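Local coordinates for prenylcyclase (Actinoplanes teichomyceticus, PDB 6IJ1), which probably cyclises or transfers a prenyl-type substrate within a largely helical single chain, at residues V53-E58 with T332-L337; M293-E298 with D302-W307; E117-H122 with A168-R173. One frame throughout, in Å; residues are numbered along the deposited sequence.

Contact 1. Residues V53-E58 with T332-L337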
ATOM      1  N   VAL A  53      14.615   2.006  -2.223  1.00 17.49           N
ATOM      2  CA  VAL A  53      15.360   2.841  -3.179  1.00 19.05           C
ATOM      3  C   VAL A  53      15.271   4.322  -2.842  1.00 22.61           C
ATOM      4  O   VAL A  53      16.021   5.125  -3.422  1.00 23.35           O
ATOM      5  CB  VAL A  53      14.920   2.613  -4.657  1.00 17.58           C
ATOM      6  CG1 VAL A  53      15.159   1.180  -5.132  1.00 19.56           C
ATOM      7  CG2 VAL A  53      13.466   3.045  -4.935  1.00 18.66           C
ATOM      8  N   GLN A  54      14.428   4.729  -1.893  1.00 18.78           N
ATOM      9  CA  GLN A  54      14.300   6.118  -1.465  1.00 20.27           C
ATOM     10  C   GLN A  54      15.112   6.452  -0.214  1.00 25.52           C
ATOM     11  O   GLN A  54      15.089   7.614   0.223  1.00 29.15           O
ATOM     12  CB  GLN A  54      12.843   6.443  -1.191  1.00 21.42           C
ATOM     13  CG  GLN A  54      11.954   6.271  -2.392  1.00 18.99           C
ATOM     14  CD  GLN A  54      10.501   6.497  -2.001  1.00 24.82           C
ATOM     15  OE1 GLN A  54      10.122   7.597  -1.552  1.00 26.20           O
ATOM     16  NE2 GLN A  54       9.694   5.426  -2.069  1.00 21.20           N
ATOM     17  N   LEU A  55      15.794   5.482   0.395  1.00 23.47           N
ATOM     18  CA  LEU A  55      16.528   5.674   1.634  1.00 26.36           C
ATOM     19  C   LEU A  55      17.986   5.965   1.324  1.00 26.08           C
ATOM     20  O   LEU A  55      18.532   5.463   0.343  1.00 26.81           O
ATOM     21  CB  LEU A  55      16.432   4.431   2.516  1.00 23.70           C
ATOM     22  CG  LEU A  55      14.964   4.146   2.896  1.00 21.15           C
ATOM     23  CD1 LEU A  55      14.899   2.909   3.781  1.00 22.79           C
ATOM     24  CD2 LEU A  55      14.307   5.338   3.577  1.00 23.06           C
ATOM     25  N   PRO A  56      18.645   6.745   2.180  1.00 29.18           N
ATOM     26  CA  PRO A  56      20.042   7.138   1.912  1.00 35.01           C
ATOM     27  C   PRO A  56      21.041   6.099   2.414  1.00 30.36           C
ATOM     28  O   PRO A  56      21.856   6.343   3.327  1.00 36.76           O
ATOM     29  CB  PRO A  56      20.145   8.472   2.657  1.00 33.82           C
ATOM     30  CG  PRO A  56      19.282   8.251   3.901  1.00 33.75           C
ATOM     31  CD  PRO A  56      18.089   7.419   3.370  1.00 30.97           C
ATOM     32  N   HIS A  57      21.000   4.911   1.809  1.00 25.69           N
ATOM     33  CA  HIS A  57      21.859   3.805   2.208  1.00 26.72           C
ATOM     34  C   HIS A  57      22.182   3.026   0.945  1.00 28.31           C
ATOM     35  O   HIS A  57      21.283   2.559   0.246  1.00 25.95           O
ATOM     36  CB  HIS A  57      21.171   2.924   3.296  1.00 28.09           C
ATOM     37  CG  HIS A  57      20.988   3.632   4.616  1.00 36.28           C
ATOM     38  ND1 HIS A  57      22.027   3.860   5.501  1.00 41.78           N
ATOM     39  CD2 HIS A  57      19.891   4.205   5.180  1.00 38.92           C
ATOM     40  CE1 HIS A  57      21.575   4.514   6.558  1.00 39.73           C
ATOM     41  NE2 HIS A  57      20.284   4.742   6.388  1.00 35.26           N
ATOM     42  N   GLU A  58      23.465   2.919   0.602  1.00 27.00           N
ATOM     43  CA  GLU A  58      23.791   2.349  -0.693  1.00 25.96           C
ATOM     44  C   GLU A  58      23.312   0.902  -0.817  1.00 25.84           C
ATOM     45  O   GLU A  58      22.870   0.477  -1.899  1.00 26.50           O
ATOM     46  CB  GLU A  58      25.305   2.471  -0.960  1.00 36.51           C
ATOM     47  CG  GLU A  58      26.197   1.754   0.028  1.00 57.58           C
ATOM     48  CD  GLU A  58      27.700   1.933  -0.263  1.00 78.88           C
ATOM     49  OE1 GLU A  58      28.058   2.513  -1.324  1.00 70.03           O
ATOM     50  OE2 GLU A  58      28.518   1.491   0.583  1.00 79.14           O
ATOM     51  N   THR A 332       6.654   0.320   5.553  1.00 13.43           N
ATOM     52  CA  THR A 332       5.756   1.461   5.724  1.00 12.72           C
ATOM     53  C   THR A 332       6.297   2.463   6.735  1.00 13.19           C
ATOM     54  O   THR A 332       6.251   3.696   6.505  1.00 13.12           O
ATOM     55  CB  THR A 332       4.362   0.952   6.147  1.00 13.39           C
ATOM     56  OG1 THR A 332       3.915  -0.062   5.212  1.00 13.55           O
ATOM     57  CG2 THR A 332       3.350   2.066   6.191  1.00 14.46           C
ATOM     58  N   VAL A 333       6.805   1.971   7.870  1.00 13.20           N
ATOM     59  CA  VAL A 333       7.353   2.835   8.885  1.00 13.10           C
ATOM     60  C   VAL A 333       8.601   3.543   8.370  1.00 14.53           C
ATOM     61  O   VAL A 333       8.773   4.739   8.619  1.00 14.15           O
ATOM     62  CB  VAL A 333       7.665   2.004  10.163  1.00 13.35           C
ATOM     63  CG1 VAL A 333       8.430   2.921  11.142  1.00 14.53           C
ATOM     64  CG2 VAL A 333       6.325   1.484  10.809  1.00 14.66           C
ATOM     65  N   LEU A 334       9.503   2.824   7.692  1.00 14.05           N
ATOM     66  CA  LEU A 334      10.704   3.506   7.182  1.00 13.60           C
ATOM     67  C   LEU A 334      10.324   4.626   6.225  1.00 15.14           C
ATOM     68  O   LEU A 334      10.964   5.693   6.245  1.00 17.34           O
ATOM     69  CB  LEU A 334      11.635   2.514   6.487  1.00 14.76           C
ATOM     70  CG  LEU A 334      12.238   1.484   7.441  1.00 16.12           C
ATOM     71  CD1 LEU A 334      13.068   0.459   6.655  1.00 19.62           C
ATOM     72  CD2 LEU A 334      13.161   2.165   8.497  1.00 22.59           C
ATOM     73  N   GLN A 335       9.301   4.411   5.386  1.00 15.73           N
ATOM     74  CA  GLN A 335       8.885   5.504   4.488  1.00 15.94           C
ATOM     75  C   GLN A 335       8.452   6.717   5.298  1.00 16.75           C
ATOM     76  O   GLN A 335       8.811   7.874   4.970  1.00 16.75           O
ATOM     77  CB  GLN A 335       7.771   4.974   3.562  1.00 16.27           C
ATOM     78  CG  GLN A 335       7.236   6.022   2.540  1.00 17.49           C
ATOM     79  CD  GLN A 335       8.152   6.161   1.388  1.00 24.80           C
ATOM     80  OE1 GLN A 335       8.418   5.191   0.681  1.00 22.94           O
ATOM     81  NE2 GLN A 335       8.680   7.346   1.185  1.00 28.07           N
ATOM     82  N   ALA A 336       7.723   6.505   6.391  1.00 15.38           N
ATOM     83  CA  ALA A 336       7.310   7.629   7.228  1.00 15.35           C
ATOM     84  C   ALA A 336       8.503   8.295   7.890  1.00 16.93           C
ATOM     85  O   ALA A 336       8.514   9.520   8.033  1.00 17.34           O
ATOM     86  CB  ALA A 336       6.330   7.112   8.297  1.00 16.38           C
ATOM     87  N   LEU A 337       9.456   7.508   8.375  1.00 15.75           N
ATOM     88  CA  LEU A 337      10.604   8.134   9.074  1.00 15.97           C
ATOM     89  C   LEU A 337      11.403   8.991   8.091  1.00 19.41           C
ATOM     90  O   LEU A 337      11.860  10.057   8.487  1.00 21.90           O
ATOM     91  CB  LEU A 337      11.446   7.051   9.748  1.00 16.91           C
ATOM     92  CG  LEU A 337      10.792   6.439  10.983  1.00 18.76           C
ATOM     93  CD1 LEU A 337      11.667   5.353  11.578  1.00 20.09           C
ATOM     94  CD2 LEU A 337      10.481   7.504  12.019  1.00 21.14           C
TER

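Contact 2. Residues M293-E298 with D302-W307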
ATOM      1  N   MET A 293      -9.431  -9.363   3.910  1.00 15.54           N
ATOM      2  CA  MET A 293      -9.737 -10.073   2.662  1.00 18.12           C
ATOM      3  C   MET A 293     -11.256 -10.054   2.469  1.00 17.80           C
ATOM      4  O   MET A 293     -11.992 -10.978   2.859  1.00 17.15           O
ATOM      5  CB  MET A 293      -9.178 -11.503   2.702  1.00 20.99           C
ATOM      6  CG  MET A 293      -7.698 -11.623   2.493  1.00 27.91           C
ATOM      7  SD  MET A 293      -7.222 -10.926   0.891  1.00 32.77           S
ATOM      8  CE  MET A 293      -8.269 -11.884  -0.171  1.00 29.64           C
ATOM      9  N   VAL A 294     -11.738  -8.944   1.897  1.00 15.44           N
ATOM     10  CA  VAL A 294     -13.173  -8.761   1.710  1.00 15.66           C
ATOM     11  C   VAL A 294     -13.737  -9.931   0.920  1.00 15.67           C
ATOM     12  O   VAL A 294     -13.112 -10.472   0.005  1.00 15.78           O
ATOM     13  CB  VAL A 294     -13.424  -7.453   0.935  1.00 14.04           C
ATOM     14  CG1 VAL A 294     -14.953  -7.107   0.889  1.00 16.38           C
ATOM     15  CG2 VAL A 294     -12.723  -6.267   1.629  1.00 14.55           C
ATOM     16  N   LEU A 295     -14.960 -10.307   1.267  1.00 15.79           N
ATOM     17  CA  LEU A 295     -15.550 -11.408   0.529  1.00 16.71           C
ATOM     18  C   LEU A 295     -15.825 -10.955  -0.899  1.00 18.28           C
ATOM     19  O   LEU A 295     -16.194  -9.813  -1.104  1.00 17.61           O
ATOM     20  CB  LEU A 295     -16.846 -11.885   1.197  1.00 18.36           C
ATOM     21  CG  LEU A 295     -16.551 -12.596   2.550  1.00 22.06           C
ATOM     22  CD1 LEU A 295     -17.826 -12.573   3.376  1.00 24.82           C
ATOM     23  CD2 LEU A 295     -15.918 -13.958   2.377  1.00 18.49           C
ATOM     24  N   PRO A 296     -15.711 -11.860  -1.873  1.00 17.64           N
ATOM     25  CA  PRO A 296     -15.769 -11.456  -3.299  1.00 16.82           C
ATOM     26  C   PRO A 296     -17.037 -10.737  -3.716  1.00 18.99           C
ATOM     27  O   PRO A 296     -16.994  -9.899  -4.641  1.00 17.79           O
ATOM     28  CB  PRO A 296     -15.641 -12.786  -4.035  1.00 20.70           C
ATOM     29  CG  PRO A 296     -14.736 -13.588  -3.111  1.00 20.23           C
ATOM     30  CD  PRO A 296     -15.107 -13.186  -1.714  1.00 18.10           C
ATOM     31  N   TRP A 297     -18.165 -11.018  -3.068  1.00 18.54           N
ATOM     32  CA  TRP A 297     -19.428 -10.411  -3.423  1.00 18.71           C
ATOM     33  C   TRP A 297     -19.739  -9.223  -2.564  1.00 18.33           C
ATOM     34  O   TRP A 297     -20.776  -8.575  -2.754  1.00 20.66           O
ATOM     35  CB  TRP A 297     -20.534 -11.498  -3.270  1.00 16.82           C
ATOM     36  CG  TRP A 297     -20.522 -12.199  -1.894  1.00 18.70           C
ATOM     37  CD1 TRP A 297     -21.226 -11.838  -0.792  1.00 21.66           C
ATOM     38  CD2 TRP A 297     -19.749 -13.327  -1.522  1.00 15.90           C
ATOM     39  NE1 TRP A 297     -20.936 -12.700   0.288  1.00 20.45           N
ATOM     40  CE2 TRP A 297     -20.019 -13.604  -0.157  1.00 16.30           C
ATOM     41  CE3 TRP A 297     -18.817 -14.117  -2.185  1.00 17.83           C
ATOM     42  CZ2 TRP A 297     -19.401 -14.665   0.534  1.00 16.75           C
ATOM     43  CZ3 TRP A 297     -18.206 -15.179  -1.488  1.00 20.70           C
ATOM     44  CH2 TRP A 297     -18.519 -15.428  -0.141  1.00 19.25           C
ATOM     45  N   GLU A 298     -18.840  -8.871  -1.627  1.00 17.32           N
ATOM     46  CA  GLU A 298     -19.124  -7.806  -0.693  1.00 17.78           C
ATOM     47  C   GLU A 298     -18.631  -6.469  -1.232  1.00 18.96           C
ATOM     48  O   GLU A 298     -17.455  -6.341  -1.605  1.00 18.92           O
ATOM     49  CB  GLU A 298     -18.456  -8.113   0.643  1.00 17.52           C
ATOM     50  CG  GLU A 298     -18.556  -7.032   1.616  1.00 17.98           C
ATOM     51  CD  GLU A 298     -19.968  -6.760   2.115  1.00 22.08           C
ATOM     52  OE1 GLU A 298     -20.527  -7.627   2.854  1.00 24.53           O
ATOM     53  OE2 GLU A 298     -20.517  -5.713   1.796  1.00 22.81           O
ATOM     54  N   ASP A 302     -16.990  -2.070   5.259  1.00 20.10           N
ATOM     55  CA  ASP A 302     -17.150  -1.359   6.532  1.00 23.07           C
ATOM     56  C   ASP A 302     -18.384  -1.844   7.298  1.00 24.71           C
ATOM     57  O   ASP A 302     -18.439  -1.708   8.527  1.00 26.87           O
ATOM     58  CB  ASP A 302     -17.241   0.151   6.328  1.00 24.11           C
ATOM     59  CG  ASP A 302     -15.904   0.780   5.992  1.00 34.74           C
ATOM     60  OD1 ASP A 302     -14.855   0.166   6.294  1.00 31.11           O
ATOM     61  OD2 ASP A 302     -15.904   1.890   5.423  1.00 38.40           O
ATOM     62  N   SER A 303     -19.363  -2.431   6.611  1.00 23.40           N
ATOM     63  CA  SER A 303     -20.553  -2.916   7.299  1.00 23.40           C
ATOM     64  C   SER A 303     -20.407  -4.309   7.879  1.00 25.27           C
ATOM     65  O   SER A 303     -21.303  -4.760   8.605  1.00 28.76           O
ATOM     66  CB  SER A 303     -21.739  -2.929   6.354  1.00 24.83           C
ATOM     67  OG  SER A 303     -22.087  -1.595   6.166  1.00 28.38           O
ATOM     68  N   TYR A 304     -19.349  -5.040   7.553  1.00 22.18           N
ATOM     69  CA  TYR A 304     -19.235  -6.420   7.967  1.00 21.75           C
ATOM     70  C   TYR A 304     -18.622  -6.428   9.353  1.00 25.05           C
ATOM     71  O   TYR A 304     -17.636  -5.718   9.589  1.00 24.41           O
ATOM     72  CB  TYR A 304     -18.337  -7.186   7.001  1.00 20.25           C
ATOM     73  CG  TYR A 304     -18.290  -8.652   7.183  1.00 19.53           C
ATOM     74  CD1 TYR A 304     -19.475  -9.399   7.257  1.00 21.24           C
ATOM     75  CD2 TYR A 304     -17.100  -9.366   7.169  1.00 19.18           C
ATOM     76  CE1 TYR A 304     -19.468 -10.758   7.345  1.00 20.62           C
ATOM     77  CE2 TYR A 304     -17.060 -10.741   7.264  1.00 19.27           C
ATOM     78  CZ  TYR A 304     -18.261 -11.476   7.344  1.00 18.54           C
ATOM     79  OH  TYR A 304     -18.171 -12.839   7.411  1.00 22.58           O
ATOM     80  N   GLU A 305     -19.238  -7.191  10.258  1.00 22.99           N
ATOM     81  CA  GLU A 305     -18.739  -7.296  11.630  1.00 27.36           C
ATOM     82  C   GLU A 305     -18.228  -8.676  11.976  1.00 26.55           C
ATOM     83  O   GLU A 305     -17.692  -8.867  13.071  1.00 37.10           O
ATOM     84  CB  GLU A 305     -19.841  -6.886  12.604  1.00 33.58           C
ATOM     85  CG  GLU A 305     -20.254  -5.425  12.413  1.00 40.26           C
ATOM     86  CD  GLU A 305     -21.441  -5.032  13.276  1.00 63.14           C
ATOM     87  OE1 GLU A 305     -21.988  -5.920  13.969  1.00 65.84           O
ATOM     88  OE2 GLU A 305     -21.823  -3.837  13.259  1.00 67.45           O
ATOM     89  N   ASP A 306     -18.285  -9.626  11.066  1.00 21.37           N
ATOM     90  CA  ASP A 306     -18.031 -11.002  11.411  1.00 22.58           C
ATOM     91  C   ASP A 306     -16.725 -11.527  10.839  1.00 19.28           C
ATOM     92  O   ASP A 306     -16.581 -12.720  10.570  1.00 21.05           O
ATOM     93  CB  ASP A 306     -19.219 -11.859  10.950  1.00 22.31           C
ATOM     94  CG  ASP A 306     -20.504 -11.434  11.647  1.00 41.65           C
ATOM     95  OD1 ASP A 306     -20.420 -11.129  12.851  1.00 36.50           O
ATOM     96  OD2 ASP A 306     -21.558 -11.352  11.001  1.00 40.72           O
ATOM     97  N   TRP A 307     -15.740 -10.631  10.685  1.00 19.22           N
ATOM     98  CA  TRP A 307     -14.440 -11.066  10.217  1.00 18.70           C
ATOM     99  C   TRP A 307     -13.882 -12.165  11.114  1.00 17.80           C
ATOM    100  O   TRP A 307     -14.035 -12.107  12.353  1.00 20.35           O
ATOM    101  CB  TRP A 307     -13.447  -9.893  10.252  1.00 17.89           C
ATOM    102  CG  TRP A 307     -13.883  -8.721   9.484  1.00 18.18           C
ATOM    103  CD1 TRP A 307     -14.448  -7.588   9.952  1.00 21.31           C
ATOM    104  CD2 TRP A 307     -13.788  -8.575   8.054  1.00 18.08           C
ATOM    105  NE1 TRP A 307     -14.726  -6.709   8.901  1.00 22.15           N
ATOM    106  CE2 TRP A 307     -14.298  -7.298   7.737  1.00 16.49           C
ATOM    107  CE3 TRP A 307     -13.256  -9.371   7.041  1.00 16.31           C
ATOM    108  CZ2 TRP A 307     -14.373  -6.825   6.425  1.00 17.84           C
ATOM    109  CZ3 TRP A 307     -13.350  -8.884   5.714  1.00 17.46           C
ATOM    110  CH2 TRP A 307     -13.869  -7.619   5.444  1.00 17.07           C
TER

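Contact 3. Residues E117-H122 with A168-R173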
ATOM      1  N   GLU A 117      -1.428  -0.687 -20.126  1.00 19.34           N
ATOM      2  CA  GLU A 117      -2.653  -1.175 -20.724  1.00 19.75           C
ATOM      3  C   GLU A 117      -3.425  -2.039 -19.749  1.00 16.92           C
ATOM      4  O   GLU A 117      -4.647  -1.970 -19.691  1.00 19.28           O
ATOM      5  CB  GLU A 117      -2.338  -1.962 -21.995  1.00 21.44           C
ATOM      6  CG  GLU A 117      -1.793  -1.011 -23.096  1.00 26.87           C
ATOM      7  CD  GLU A 117      -1.166  -1.796 -24.269  1.00 46.10           C
ATOM      8  OE1 GLU A 117      -1.060  -3.050 -24.167  1.00 42.78           O
ATOM      9  OE2 GLU A 117      -0.786  -1.155 -25.287  1.00 41.80           O
ATOM     10  N   PHE A 118      -2.716  -2.854 -18.978  1.00 17.21           N
ATOM     11  CA  PHE A 118      -3.402  -3.657 -17.962  1.00 16.66           C
ATOM     12  C   PHE A 118      -4.135  -2.763 -16.975  1.00 16.06           C
ATOM     13  O   PHE A 118      -5.322  -2.977 -16.706  1.00 16.58           O
ATOM     14  CB  PHE A 118      -2.400  -4.575 -17.278  1.00 16.69           C
ATOM     15  CG  PHE A 118      -2.945  -5.408 -16.173  1.00 17.30           C
ATOM     16  CD1 PHE A 118      -2.966  -4.911 -14.870  1.00 20.57           C
ATOM     17  CD2 PHE A 118      -3.323  -6.724 -16.426  1.00 20.82           C
ATOM     18  CE1 PHE A 118      -3.409  -5.715 -13.803  1.00 19.47           C
ATOM     19  CE2 PHE A 118      -3.814  -7.554 -15.367  1.00 21.58           C
ATOM     20  CZ  PHE A 118      -3.827  -7.036 -14.054  1.00 19.11           C
ATOM     21  N   LEU A 119      -3.432  -1.733 -16.435  1.00 16.24           N
ATOM     22  CA  LEU A 119      -4.090  -0.816 -15.508  1.00 15.38           C
ATOM     23  C   LEU A 119      -5.291  -0.148 -16.142  1.00 15.85           C
ATOM     24  O   LEU A 119      -6.340  -0.019 -15.513  1.00 17.39           O
ATOM     25  CB  LEU A 119      -3.136   0.253 -14.961  1.00 15.25           C
ATOM     26  CG  LEU A 119      -2.067  -0.317 -14.036  1.00 15.84           C
ATOM     27  CD1 LEU A 119      -1.096   0.816 -13.566  1.00 15.54           C
ATOM     28  CD2 LEU A 119      -2.706  -1.050 -12.805  1.00 16.51           C
ATOM     29  N   ALA A 120      -5.171   0.301 -17.433  1.00 16.40           N
ATOM     30  CA  ALA A 120      -6.324   0.971 -18.039  1.00 16.15           C
ATOM     31  C   ALA A 120      -7.569   0.079 -18.079  1.00 15.54           C
ATOM     32  O   ALA A 120      -8.689   0.610 -17.988  1.00 18.88           O
ATOM     33  CB  ALA A 120      -5.954   1.403 -19.470  1.00 20.23           C
ATOM     34  N   ARG A 121      -7.400  -1.253 -18.230  1.00 16.12           N
ATOM     35  CA  ARG A 121      -8.553  -2.146 -18.209  1.00 19.52           C
ATOM     36  C   ARG A 121      -9.301  -2.097 -16.891  1.00 17.20           C
ATOM     37  O   ARG A 121     -10.502  -2.450 -16.871  1.00 19.71           O
ATOM     38  CB  ARG A 121      -8.097  -3.574 -18.503  1.00 23.03           C
ATOM     39  CG  ARG A 121      -7.665  -3.712 -19.947  1.00 24.44           C
ATOM     40  CD  ARG A 121      -7.121  -5.111 -20.214  1.00 31.27           C
ATOM     41  NE  ARG A 121      -8.212  -6.067 -20.094  1.00 48.58           N
ATOM     42  CZ  ARG A 121      -8.182  -7.298 -20.589  1.00 59.62           C
ATOM     43  NH1 ARG A 121      -9.227  -8.099 -20.426  1.00 60.01           N
ATOM     44  NH2 ARG A 121      -7.107  -7.723 -21.243  1.00 61.08           N
ATOM     45  N   HIS A 122      -8.633  -1.650 -15.800  1.00 16.85           N
ATOM     46  CA  HIS A 122      -9.262  -1.664 -14.469  1.00 16.48           C
ATOM     47  C   HIS A 122      -9.904  -0.343 -14.127  1.00 16.72           C
ATOM     48  O   HIS A 122     -10.486  -0.188 -13.061  1.00 16.81           O
ATOM     49  CB  HIS A 122      -8.213  -2.051 -13.376  1.00 15.42           C
ATOM     50  CG  HIS A 122      -7.707  -3.438 -13.508  1.00 15.16           C
ATOM     51  ND1 HIS A 122      -6.920  -3.854 -14.554  1.00 16.10           N
ATOM     52  CD2 HIS A 122      -7.932  -4.527 -12.732  1.00 17.73           C
ATOM     53  CE1 HIS A 122      -6.664  -5.152 -14.412  1.00 20.39           C
ATOM     54  NE2 HIS A 122      -7.245  -5.577 -13.286  1.00 18.46           N
ATOM     55  N   ALA A 168       2.953   8.662 -12.713  1.00 14.72           N
ATOM     56  CA  ALA A 168       2.991   9.682 -13.751  1.00 15.38           C
ATOM     57  C   ALA A 168       2.575   9.119 -15.086  1.00 17.56           C
ATOM     58  O   ALA A 168       2.038   9.861 -15.922  1.00 20.85           O
ATOM     59  CB  ALA A 168       4.402  10.234 -13.873  1.00 17.20           C
ATOM     60  N   GLY A 169       2.798   7.830 -15.305  1.00 17.48           N
ATOM     61  CA  GLY A 169       2.417   7.226 -16.567  1.00 19.21           C
ATOM     62  C   GLY A 169       1.030   6.676 -16.657  1.00 18.97           C
ATOM     63  O   GLY A 169       0.664   6.095 -17.691  1.00 19.28           O
ATOM     64  N   LEU A 170       0.205   6.813 -15.600  1.00 16.98           N
ATOM     65  CA  LEU A 170      -1.093   6.175 -15.610  1.00 17.60           C
ATOM     66  C   LEU A 170      -1.944   6.649 -16.792  1.00 20.00           C
ATOM     67  O   LEU A 170      -2.114   7.872 -16.981  1.00 19.31           O
ATOM     68  CB  LEU A 170      -1.825   6.487 -14.291  1.00 18.30           C
ATOM     69  CG  LEU A 170      -3.088   5.631 -14.106  1.00 18.02           C
ATOM     70  CD1 LEU A 170      -2.640   4.172 -13.798  1.00 20.08           C
ATOM     71  CD2 LEU A 170      -3.858   6.195 -12.975  1.00 19.50           C
ATOM     72  N   PRO A 171      -2.491   5.745 -17.601  1.00 19.65           N
ATOM     73  CA  PRO A 171      -3.505   6.176 -18.583  1.00 17.00           C
ATOM     74  C   PRO A 171      -4.721   6.801 -17.921  1.00 19.47           C
ATOM     75  O   PRO A 171      -5.112   6.468 -16.801  1.00 20.44           O
ATOM     76  CB  PRO A 171      -3.885   4.871 -19.300  1.00 20.34           C
ATOM     77  CG  PRO A 171      -2.695   3.998 -19.160  1.00 24.29           C
ATOM     78  CD  PRO A 171      -2.209   4.293 -17.701  1.00 22.18           C
ATOM     79  N   ARG A 172      -5.365   7.710 -18.634  1.00 21.25           N
ATOM     80  CA  ARG A 172      -6.604   8.310 -18.135  1.00 20.05           C
ATOM     81  C   ARG A 172      -6.418   8.943 -16.756  1.00 17.34           C
ATOM     82  O   ARG A 172      -7.331   8.915 -15.941  1.00 19.58           O
ATOM     83  CB  ARG A 172      -7.766   7.298 -18.089  1.00 20.65           C
ATOM     84  CG  ARG A 172      -8.000   6.639 -19.459  1.00 22.12           C
ATOM     85  CD  ARG A 172      -9.218   5.735 -19.482  1.00 28.85           C
ATOM     86  NE  ARG A 172     -10.424   6.533 -19.312  1.00 25.94           N
ATOM     87  CZ  ARG A 172     -11.610   6.016 -19.017  1.00 26.38           C
ATOM     88  NH1 ARG A 172     -12.660   6.823 -18.891  1.00 35.19           N
ATOM     89  NH2 ARG A 172     -11.725   4.697 -18.828  1.00 27.97           N
ATOM     90  N   ARG A 173      -5.250   9.519 -16.534  1.00 18.25           N
ATOM     91  CA  ARG A 173      -4.902   9.917 -15.165  1.00 17.06           C
ATOM     92  C   ARG A 173      -5.809  11.021 -14.663  1.00 18.77           C
ATOM     93  O   ARG A 173      -6.197  11.030 -13.486  1.00 18.40           O
ATOM     94  CB  ARG A 173      -3.444  10.306 -15.070  1.00 21.16           C
ATOM     95  CG  ARG A 173      -2.996  10.521 -13.607  1.00 17.63           C
ATOM     96  CD  ARG A 173      -1.530  10.766 -13.555  1.00 16.96           C
ATOM     97  NE  ARG A 173      -1.090  10.830 -12.169  1.00 17.41           N
ATOM     98  CZ  ARG A 173      -0.068  11.521 -11.721  1.00 17.86           C
ATOM     99  NH1 ARG A 173       0.657  12.329 -12.553  1.00 20.32           N
ATOM    100  NH2 ARG A 173       0.281  11.448 -10.445  1.00 19.66           N
TER
HETATM  101  O   HOH W   1     -10.099   2.407 -19.438  1.00 35.66           O

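Contact 1. Residues V53-E58 with T332-L337
Q335 reaches Q54 because its CG stands anti to the backbone N (chi1 -179°) and the chain then turns about its CB-CG bond (chi2 79°), carrying the amide away from its helix. Q54 meets it with a chain that runs extended past CG. The two amides lie obliquely against each other. Q335 NE2 donates to Q54 OE1 at 3.1 Å along a fairly straight path, with an angle of 161° at the hydrogen. The acceptor lies close to the plane of the Q335 amide, whereas the donor stands well above the carbonyl plane of Q54, so the bond misses the usual lone-pair direction. Q54 NE2 is tied to G50 O, which would help hold the acceptor amide in this rotation. An alanine in place of Q54 is likely to leave both Q335 NE2 and the G50 carbonyl without these mates and to open a gap between loop and helix. Beside the amides, L55 CD1 touches L334 CD1 at 4.2 Å, the two side chains crossing at about a right angle. The contact thus joins the connection between helices 42-52 and 58-71 to helix 327-341, with helix 10-23 packing on L55 and L334, helix 91-104 on Q54 and helix 246-256 on Q335.

Contact 2. Residues M293-E298 with D302-W307
The indole of W307 turns one edge to the backbone of M293 and V294 while a face is covered by Y304. At that edge, near the ring plane, W307 CZ3 lies 3.8 Å from M293 O and W307 CH2 lies 4.0 Å from V294 CA. Over the face, Y304 CD2 sits 3.4 Å above the centre of the W307 ring, and W307 CE3 in turn lies in the plane of the phenol at its rim, so the tyrosine meets the indole edge-on. One face of Y304 carries D306 N, 3.8 Å above the centre of the phenol ring. With CG anti to the backbone N (chi1 -171°), the phenol of Y304 is carried toward 293-298, where its CZ and OH meet L295 CD1. Both segments belong to the long connection between strands 291-292 and 308-309, the outer strands of a small mixed sheet whose middle strand is 319-321. Within this connection, L295 to E298 form a type I beta turn, closed by E298 N bonding to L295 O at 2.9 Å. L295 CB packs against a face of W297, and at the other end of this side chain L295 CD1 comes obliquely to Y304 OH at 4.1 Å. V294 adds an apolar touch, its CG2 lying 4.2 Å from W307 CH2. Outside the two segments, V294 O accepts a hydrogen bond from W153 NE1, and M293 makes backbone bonds with G318 and T319.

Contact 3. Residues E117-H122 with A168-R173
L119 projects from the last turns of helix 112-121 toward L170, which it meets through CB and one of its two methyls. L119 CB lies 4.1 Å from L170 CD1. One bond further, L119 CG serves only to link CB to the touching methyl, and L119 CD1 closes in to 3.7 Å from L170 CD1, the nearest approach of the pair. The second methyl, L119 CD2, branches off. Helix 91-104 also packs on this side chain through A91 and L98. L170 answers with CG anti to its backbone N (chi1 -169°), a turn that lays CD1 across L119 at about a right angle. One residue on in both segments, A120 CB rests on the proline ring, 4.0 Å from P171 CB, and the small methyl lets the backbones draw near.

At the more exposed end the link is polar but indirect. A water donates to A120 O at 2.7 Å and accepts from R172 NH2 at 2.9 Å, lying in the guanidinium plane at its edge. R172 is the N-cap residue of helix 173-182, so the water connects the end of one helix to the start of another. The end of helix 112-121 is further tied by H122, whose ND1 donates to F118 O.

Direct contact is therefore carried by aliphatic carbon, with a single water bridge joining the polar groups; the positive charge of R172, lying near the carbonyl end of helix 112-121, would probably be favourable to that helix dipole.

How the contacts relate
From the N terminus, contact 1 opens first, at 53-58, and closes last, at 332-337, so its loop takes in most of the chain. Within that span come the other two in series: contact 3 joins 117-122 to 168-173, and only later does contact 2 join 293-298 to 302-307 in a short closure. None of the loops cross. Contact 1 brings the C-terminal helix 327-341 back to the early helices, contact 3 ties helix 112-121 to the approach to helix 173-182, and contact 2 shapes the link between two strands of the small sheet. Contacts 1 and 2 have centres about 33 Å apart on opposite sides of the chain's centre, and no two contacts touch.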